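PDB 2GVK: heme peroxidase from Bacteroides thetaiotaomicron, which probably uses hydrogen peroxide and a bound heme to oxidise dyes and other substrates, as dye-decolorizing peroxidases do. Local coordinates for residues A[234-239]-A[274-279]; A[27-32]-A[137-142]. All coordinates share one frame; numbering follows the deposited sequence. Where two conformers were deposited one is given.

Contact 1 (A[234-239]-A[274-279]); sequences AVTNIG and RRMLEN
The carboxamide of N279 donates a hydrogen bond to the backbone carbonyl of V235, with ND2 and O 3.1 Å apart and an N-H...O angle of 157°. The bond lies in the plane of both groups: the V235 oxygen is almost exactly in the amide plane of N279, and ND2 sits in the carbonyl plane. With chi1 at -78°, CG of N279 stands beside its own backbone N, and the amide built on it faces V235 O. A water extends the link, accepting from N279 ND2 and donating to I238 O, 3.0 Å from each, and the one amide nitrogen thereby joins two carbonyls of the facing segment. An alanine in place of N279 would probably leave the V235 carbonyl without this donor and the water without its partner on the helix.

Apolar groups flank the polar link. I238 crosses N279 at about a right angle, its CG2 3.7 Å from the amide nitrogen and equally close to CA of M276. Its CD1 reaches the aliphatic part of R275, 3.8 Å from CG. These residues join helix 270-281 to the segment around helix 232-235 and the chain after it. Both belong to the C-terminal DyP-type region, of the ferredoxin-like dimeric alpha/beta barrel class, and helix 270-281 packs on the sheet through L277, which touches strand 186-195. Deeper in, the side chain of selenomethionine M276 runs beside that of T236, both pointing the same way, with CG of M276 3.8 Å from CB of T236 in the conformer given.

Around this first shell, the T236 hydroxyl bonds to the carbonyl of H232, while R246 of strand 245-253 touches both T236 and M276. N279 is itself held in its helix by the bond from its backbone N to R275 O.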
ATOM      1  N   ALA A 234      -1.228  15.095  33.549  1.00 17.00           N
ATOM      2  CA  ALA A 234      -1.812  15.080  34.870  1.00 17.00           C
ATOM      3  C   ALA A 234      -2.965  16.089  34.954  1.00 17.09           C
ATOM      4  O   ALA A 234      -4.047  15.762  35.441  1.00 17.08           O
ATOM      5  CB  ALA A 234      -0.770  15.381  35.922  1.00 16.85           C
ATOM      6  N   VAL A 235      -2.727  17.318  34.503  1.00 17.05           N
ATOM      7  CA  VAL A 235      -3.717  18.372  34.686  1.00 17.62           C
ATOM      8  C   VAL A 235      -4.884  18.272  33.708  1.00 18.40           C
ATOM      9  O   VAL A 235      -5.965  18.708  34.026  1.00 18.22           O
ATOM     10  CB  VAL A 235      -3.093  19.826  34.600  1.00 17.43           C
ATOM     11  CG1 VAL A 235      -1.887  19.966  35.570  1.00 17.09           C
ATOM     12  CG2 VAL A 235      -2.704  20.166  33.202  1.00 18.08           C
ATOM     13  N   THR A 236      -4.658  17.695  32.529  1.00 19.88           N
ATOM     14  CA  THR A 236      -5.726  17.655  31.459  1.00 21.43           C
ATOM     15  C   THR A 236      -6.621  16.416  31.539  1.00 23.05           C
ATOM     16  O   THR A 236      -7.648  16.344  30.857  1.00 23.83           O
ATOM     17  CB  THR A 236      -5.159  17.733  30.040  1.00 21.48           C
ATOM     18  OG1 THR A 236      -4.262  16.628  29.802  1.00 21.36           O
ATOM     19  CG2 THR A 236      -4.442  19.047  29.813  1.00 22.33           C
ATOM     20  N   ASN A 237      -6.189  15.421  32.286  1.00 23.69           N
ATOM     21  CA  ASN A 237      -7.010  14.255  32.562  1.00 24.31           C
ATOM     22  C   ASN A 237      -7.707  14.538  33.843  1.00 24.61           C
ATOM     23  O   ASN A 237      -7.140  14.381  34.893  1.00 24.88           O
ATOM     24  N   ILE A 238      -8.950  15.026  33.755  1.00 24.70           N
ATOM     25  CA  ILE A 238      -9.604  15.622  34.921  1.00 24.78           C
ATOM     26  C   ILE A 238     -10.156  14.607  35.862  1.00 25.10           C
ATOM     27  O   ILE A 238     -10.417  14.921  36.998  1.00 25.75           O
ATOM     28  CB  ILE A 238     -10.717  16.622  34.528  1.00 24.59           C
ATOM     29  CG1 ILE A 238     -11.869  15.918  33.825  1.00 22.80           C
ATOM     30  CG2 ILE A 238     -10.138  17.716  33.645  1.00 24.34           C
ATOM     31  CD1 ILE A 238     -13.055  16.834  33.575  1.00 22.52           C
ATOM     32  N   GLY A 239     -10.296  13.368  35.401  1.00 25.12           N
ATOM     33  CA  GLY A 239     -10.693  12.273  36.271  1.00 25.07           C
ATOM     34  C   GLY A 239     -12.167  11.966  36.214  1.00 25.03           C
ATOM     35  O   GLY A 239     -12.906  12.571  35.440  1.00 25.10           O
ATOM     36  N   ARG A 274     -14.141  22.567  29.515  1.00 12.04           N
ATOM     37  CA  ARG A 274     -13.933  23.784  30.272  0.70 12.41           C
ATOM     38  C   ARG A 274     -13.210  23.488  31.585  1.00 12.01           C
ATOM     39  O   ARG A 274     -12.320  24.225  31.970  1.00 12.28           O
ATOM     40  CB  ARG A 274     -15.237  24.544  30.535  0.70 12.79           C
ATOM     41  CG  ARG A 274     -14.949  25.924  31.137  0.70 17.43           C
ATOM     42  CD  ARG A 274     -16.160  26.792  31.355  0.70 22.48           C
ATOM     43  NE  ARG A 274     -15.792  27.932  32.211  0.70 25.64           N
ATOM     44  CZ  ARG A 274     -15.186  29.048  31.783  0.70 26.33           C
ATOM     45  NH1 ARG A 274     -14.947  29.240  30.495  0.70 24.49           N
ATOM     46  NH2 ARG A 274     -14.867  29.999  32.656  0.70 28.23           N
ATOM     47  N   ARG A 275     -13.520  22.359  32.216  1.00 11.84           N
ATOM     48  CA  ARG A 275     -12.828  21.980  33.446  1.00 11.97           C
ATOM     49  C   ARG A 275     -11.347  21.699  33.189  1.00 11.99           C
ATOM     50  O   ARG A 275     -10.485  22.070  33.989  1.00 11.83           O
ATOM     51  CB  ARG A 275     -13.496  20.766  34.094  1.00 11.88           C
ATOM     52  CG  ARG A 275     -12.745  20.212  35.301  1.00 14.75           C
ATOM     53  CD  ARG A 275     -13.643  19.757  36.445  1.00 17.87           C
ATOM     54  NE  ARG A 275     -14.555  20.806  36.883  1.00 16.37           N
ATOM     55  CZ  ARG A 275     -15.353  20.703  37.939  1.00 15.32           C
ATOM     56  NH1 ARG A 275     -15.355  19.593  38.665  1.00 15.56           N
ATOM     57  NH2 ARG A 275     -16.155  21.706  38.272  1.00 14.85           N
HETATM   58  N   MSE A 276     -11.064  21.045  32.066  1.00 12.02           N
HETATM   59  CA  MSE A 276      -9.695  20.798  31.613  0.70 12.13           C
HETATM   60  C   MSE A 276      -8.955  22.130  31.452  1.00 12.07           C
HETATM   61  O   MSE A 276      -7.840  22.301  31.933  1.00 12.07           O
HETATM   62  CB  MSE A 276      -9.725  20.036  30.283  0.70 12.29           C
HETATM   63  CG  MSE A 276      -8.377  19.715  29.710  0.70 13.83           C
HETATM   64 SE   MSE A 276      -8.500  19.146  27.848  0.40 19.14          SE
HETATM   65  CE  MSE A 276      -8.731  20.934  27.022  0.70 17.39           C
ATOM     66  N   LEU A 277      -9.602  23.080  30.776  1.00 11.94           N
ATOM     67  CA  LEU A 277      -9.019  24.392  30.574  1.00 12.04           C
ATOM     68  C   LEU A 277      -8.779  25.117  31.900  1.00 12.17           C
ATOM     69  O   LEU A 277      -7.768  25.801  32.058  1.00 12.50           O
ATOM     70  CB  LEU A 277      -9.903  25.243  29.667  1.00 11.95           C
ATOM     71  CG  LEU A 277      -9.994  24.790  28.216  1.00 11.32           C
ATOM     72  CD1 LEU A 277     -11.137  25.504  27.517  1.00 10.89           C
ATOM     73  CD2 LEU A 277      -8.699  25.035  27.484  1.00 13.54           C
ATOM     74  N   GLU A 278      -9.727  25.014  32.827  1.00 12.42           N
ATOM     75  CA  GLU A 278      -9.523  25.598  34.180  1.00 12.92           C
ATOM     76  C   GLU A 278      -8.273  24.984  34.836  1.00 12.87           C
ATOM     77  O   GLU A 278      -7.419  25.708  35.372  1.00 13.10           O
ATOM     78  CB  GLU A 278     -10.728  25.369  35.056  1.00 13.44           C
ATOM     79  CG  GLU A 278     -11.946  26.206  34.689  1.00 17.90           C
ATOM     80  CD  GLU A 278     -13.189  25.829  35.520  1.00 26.62           C
ATOM     81  OE1 GLU A 278     -13.084  24.924  36.392  1.00 31.26           O
ATOM     82  OE2 GLU A 278     -14.275  26.421  35.285  1.00 32.49           O
ATOM     83  N   ASN A 279      -8.165  23.653  34.791  1.00 12.77           N
ATOM     84  CA  ASN A 279      -7.008  22.970  35.359  1.00 12.93           C
ATOM     85  C   ASN A 279      -5.694  23.464  34.736  1.00 13.00           C
ATOM     86  O   ASN A 279      -4.673  23.536  35.410  1.00 13.04           O
ATOM     87  CB  ASN A 279      -7.116  21.452  35.163  1.00 12.90           C
ATOM     88  CG  ASN A 279      -8.072  20.793  36.141  1.00 13.76           C
ATOM     89  OD1 ASN A 279      -8.793  21.460  36.886  1.00 11.86           O
ATOM     90  ND2 ASN A 279      -8.092  19.473  36.129  1.00 16.36           N
TER
HETATM   91  O   HOH W   1      -9.660  17.663  37.920  1.00 29.86           O

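Contact 2 (A[27-32]-A[137-142]); sequences FIVYNL and VSVDET
V29 O takes two donors from the facing strand, V139 N at 2.8 Å and D140 N at 3.2 Å. Both approach from the same face of its carbonyl plane. Beyond this double grip the backbones are regularly laced: F27 and T142 exchange two bonds, as do N31 and V137, and V29 N bonds to D140 O. The tight inner part includes I28, whose CG2 lies 3.6 Å above the plane of the Y30 ring, over its centre. I28 CG1 meets E141 CG at 3.8 Å, the two side chains running side by side. On the opposite face of the sheet the F27 ring stacks on Y262.

The more exposed part is at V137 and V139. Here CG2 of V139, anti to its own carbonyl carbon, comes 3.4 Å from CG of N31, a methyl against a carboxamide. OE2 of E141 bonds to H143 NE2, whereas its OE1 and the hydroxyl of S138 both bond S255 of the second subunit, which brings the neighbouring chain against this strand. V139 and D140 together facing V29 make a classic beta bulge in an antiparallel strand pair of the ferredoxin-like, dimeric alpha/beta barrel fold of DyP-type peroxidases.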
ATOM      1  N   PHE A  27      -8.116  23.236   8.847  1.00 11.22           N
ATOM      2  CA  PHE A  27      -9.058  23.873   9.805  1.00 11.12           C
ATOM      3  C   PHE A  27      -9.429  25.249   9.263  1.00 10.77           C
ATOM      4  O   PHE A  27      -8.559  26.113   9.109  1.00 10.96           O
ATOM      5  CB  PHE A  27      -8.435  24.059  11.195  1.00 11.37           C
ATOM      6  CG  PHE A  27      -7.930  22.794  11.824  1.00 12.13           C
ATOM      7  CD1 PHE A  27      -8.765  22.002  12.575  1.00 13.19           C
ATOM      8  CD2 PHE A  27      -6.573  22.472  11.773  1.00 14.24           C
ATOM      9  CE1 PHE A  27      -8.264  20.882  13.233  1.00 14.67           C
ATOM     10  CE2 PHE A  27      -6.096  21.361  12.401  1.00 13.66           C
ATOM     11  CZ  PHE A  27      -6.945  20.587  13.164  1.00 13.51           C
ATOM     12  N   ILE A  28     -10.710  25.457   8.984  1.00 10.43           N
ATOM     13  CA  ILE A  28     -11.193  26.760   8.528  1.00 10.71           C
ATOM     14  C   ILE A  28     -12.249  27.316   9.485  1.00 10.63           C
ATOM     15  O   ILE A  28     -13.216  26.647   9.803  1.00 10.81           O
ATOM     16  CB  ILE A  28     -11.802  26.667   7.116  1.00 10.60           C
ATOM     17  CG1 ILE A  28     -10.708  26.400   6.087  1.00 13.36           C
ATOM     18  CG2 ILE A  28     -12.509  27.916   6.778  1.00 11.64           C
ATOM     19  CD1 ILE A  28     -11.235  26.016   4.731  1.00 14.94           C
ATOM     20  N   VAL A  29     -12.035  28.550   9.945  1.00 10.65           N
ATOM     21  CA  VAL A  29     -13.022  29.263  10.705  1.00 10.81           C
ATOM     22  C   VAL A  29     -13.452  30.480   9.904  1.00 10.66           C
ATOM     23  O   VAL A  29     -12.617  31.267   9.446  1.00 10.80           O
ATOM     24  CB  VAL A  29     -12.491  29.694  12.086  1.00 10.78           C
ATOM     25  CG1 VAL A  29     -13.510  30.546  12.824  1.00 12.32           C
ATOM     26  CG2 VAL A  29     -12.140  28.472  12.901  1.00 11.59           C
ATOM     27  N   TYR A  30     -14.756  30.578   9.683  1.00 10.56           N
ATOM     28  CA  TYR A  30     -15.361  31.674   8.954  1.00 10.59           C
ATOM     29  C   TYR A  30     -16.204  32.527   9.887  1.00 10.91           C
ATOM     30  O   TYR A  30     -16.841  32.006  10.806  1.00 10.90           O
ATOM     31  CB  TYR A  30     -16.306  31.132   7.895  1.00 10.74           C
ATOM     32  CG  TYR A  30     -15.678  30.528   6.658  1.00  9.76           C
ATOM     33  CD1 TYR A  30     -14.913  31.293   5.816  1.00 11.40           C
ATOM     34  CD2 TYR A  30     -16.081  29.271   6.204  1.00 10.72           C
ATOM     35  CE1 TYR A  30     -14.458  30.790   4.587  1.00 11.39           C
ATOM     36  CE2 TYR A  30     -15.627  28.766   4.992  1.00 11.23           C
ATOM     37  CZ  TYR A  30     -14.814  29.532   4.197  1.00 12.51           C
ATOM     38  OH  TYR A  30     -14.410  29.068   2.967  1.00 13.83           O
ATOM     39  N   ASN A  31     -16.300  33.818   9.584  1.00 11.33           N
ATOM     40  CA  ASN A  31     -17.359  34.653  10.123  1.00 11.51           C
ATOM     41  C   ASN A  31     -18.405  34.878   9.041  1.00 11.69           C
ATOM     42  O   ASN A  31     -18.083  34.940   7.867  1.00 11.53           O
ATOM     43  CB  ASN A  31     -16.824  36.002  10.572  1.00 11.58           C
ATOM     44  CG  ASN A  31     -16.367  36.008  12.019  1.00 13.77           C
ATOM     45  OD1 ASN A  31     -16.585  35.053  12.765  1.00 13.60           O
ATOM     46  ND2 ASN A  31     -15.708  37.104  12.423  1.00 16.16           N
ATOM     47  N   LEU A  32     -19.659  34.995   9.452  1.00 11.86           N
ATOM     48  CA  LEU A  32     -20.730  35.335   8.539  1.00 12.10           C
ATOM     49  C   LEU A  32     -20.667  36.796   8.162  1.00 12.63           C
ATOM     50  O   LEU A  32     -20.324  37.628   8.981  1.00 12.88           O
ATOM     51  CB  LEU A  32     -22.091  35.054   9.187  1.00 12.24           C
ATOM     52  CG  LEU A  32     -22.354  33.618   9.623  1.00 13.10           C
ATOM     53  CD1 LEU A  32     -23.682  33.548  10.328  1.00 14.91           C
ATOM     54  CD2 LEU A  32     -22.315  32.679   8.438  1.00 14.96           C
ATOM     55  N   VAL A 137     -16.437  35.456   5.545  1.00 11.50           N
ATOM     56  CA  VAL A 137     -15.083  35.970   5.473  0.50 11.59           C
ATOM     57  C   VAL A 137     -14.189  35.066   6.336  1.00 11.65           C
ATOM     58  O   VAL A 137     -14.635  34.542   7.363  1.00 11.56           O
ATOM     59  CB  VAL A 137     -15.001  37.451   5.948  0.50 11.63           C
ATOM     60  CG1 VAL A 137     -15.525  38.385   4.866  0.50 12.00           C
ATOM     61  CG2 VAL A 137     -15.772  37.651   7.217  0.50 12.64           C
ATOM     62  N   SER A 138     -12.952  34.851   5.896  1.00 11.87           N
ATOM     63  CA  SER A 138     -12.013  33.994   6.633  1.00 12.18           C
ATOM     64  C   SER A 138     -11.538  34.639   7.923  1.00 12.40           C
ATOM     65  O   SER A 138     -11.048  35.756   7.911  1.00 13.09           O
ATOM     66  CB  SER A 138     -10.800  33.684   5.777  1.00 12.31           C
ATOM     67  OG  SER A 138      -9.951  32.765   6.442  1.00 13.06           O
ATOM     68  N   VAL A 139     -11.702  33.923   9.038  1.00 12.16           N
ATOM     69  CA  VAL A 139     -11.107  34.301  10.292  1.00 12.16           C
ATOM     70  C   VAL A 139      -9.746  33.620  10.442  1.00 11.96           C
ATOM     71  O   VAL A 139      -8.781  34.251  10.794  1.00 12.30           O
ATOM     72  CB  VAL A 139     -12.029  33.936  11.502  1.00 12.20           C
ATOM     73  CG1 VAL A 139     -11.331  34.213  12.810  1.00 14.09           C
ATOM     74  CG2 VAL A 139     -13.313  34.696  11.415  1.00 13.42           C
ATOM     75  N   ASP A 140      -9.695  32.324  10.164  1.00 12.10           N
ATOM     76  CA  ASP A 140      -8.434  31.585  10.173  1.00 12.20           C
ATOM     77  C   ASP A 140      -8.511  30.378   9.271  1.00 11.87           C
ATOM     78  O   ASP A 140      -9.553  29.721   9.173  1.00 11.72           O
ATOM     79  CB  ASP A 140      -8.079  31.103  11.587  1.00 12.38           C
ATOM     80  CG  ASP A 140      -6.742  30.386  11.629  1.00 15.27           C
ATOM     81  OD1 ASP A 140      -5.719  31.069  11.440  1.00 18.53           O
ATOM     82  OD2 ASP A 140      -6.721  29.115  11.682  1.00 16.15           O
ATOM     83  N   GLU A 141      -7.418  30.120   8.568  1.00 11.98           N
ATOM     84  CA  GLU A 141      -7.200  28.828   7.903  1.00 11.94           C
ATOM     85  C   GLU A 141      -5.843  28.313   8.288  1.00 12.04           C
ATOM     86  O   GLU A 141      -4.842  29.027   8.173  1.00 12.61           O
ATOM     87  CB  GLU A 141      -7.294  28.949   6.384  1.00 11.90           C
ATOM     88  CG  GLU A 141      -7.094  27.624   5.661  1.00 12.77           C
ATOM     89  CD  GLU A 141      -7.458  27.679   4.161  1.00 15.75           C
ATOM     90  OE1 GLU A 141      -8.224  28.584   3.749  1.00 18.94           O
ATOM     91  OE2 GLU A 141      -6.940  26.826   3.396  1.00 18.06           O
ATOM     92  N   THR A 142      -5.820  27.116   8.834  1.00 11.66           N
ATOM     93  CA  THR A 142      -4.586  26.473   9.215  1.00 11.85           C
ATOM     94  C   THR A 142      -4.516  25.094   8.589  1.00 12.26           C
ATOM     95  O   THR A 142      -5.507  24.331   8.588  1.00 12.69           O
ATOM     96  CB  THR A 142      -4.465  26.352  10.756  1.00 12.13           C
ATOM     97  OG1 THR A 142      -4.500  27.665  11.347  1.00 13.27           O
ATOM     98  CG2 THR A 142      -3.167  25.674  11.145  1.00 15.10           C
TER
HETATM   99  O   HOH W   2      -8.879  27.588  11.796  1.00 18.33           O

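From the N terminus, strand 24-32 is the first strand of the large antiparallel sheet, and contact 2 closes when strand 136-145 returns beside it, with helices 38-59, 73-79 and 118-131 in the intervening chain. Only later does contact 1 form, where the chain leaving helix 232-235 meets helix 270-281 after the excursion through strands 245-253 and 258-267. The two closures thus follow in series, neither nested nor crossed. Contact 2 belongs to the N-terminal and contact 1 to the C-terminal DyP-type region. The centres of contact 1 and contact 2 are about 27 Å apart, on opposite sides of the chain's centre. Contact 2 joins neighbouring strands within the sheet, whereas contact 1 joins helix 270-281 to the segment that leaves helix 232-235.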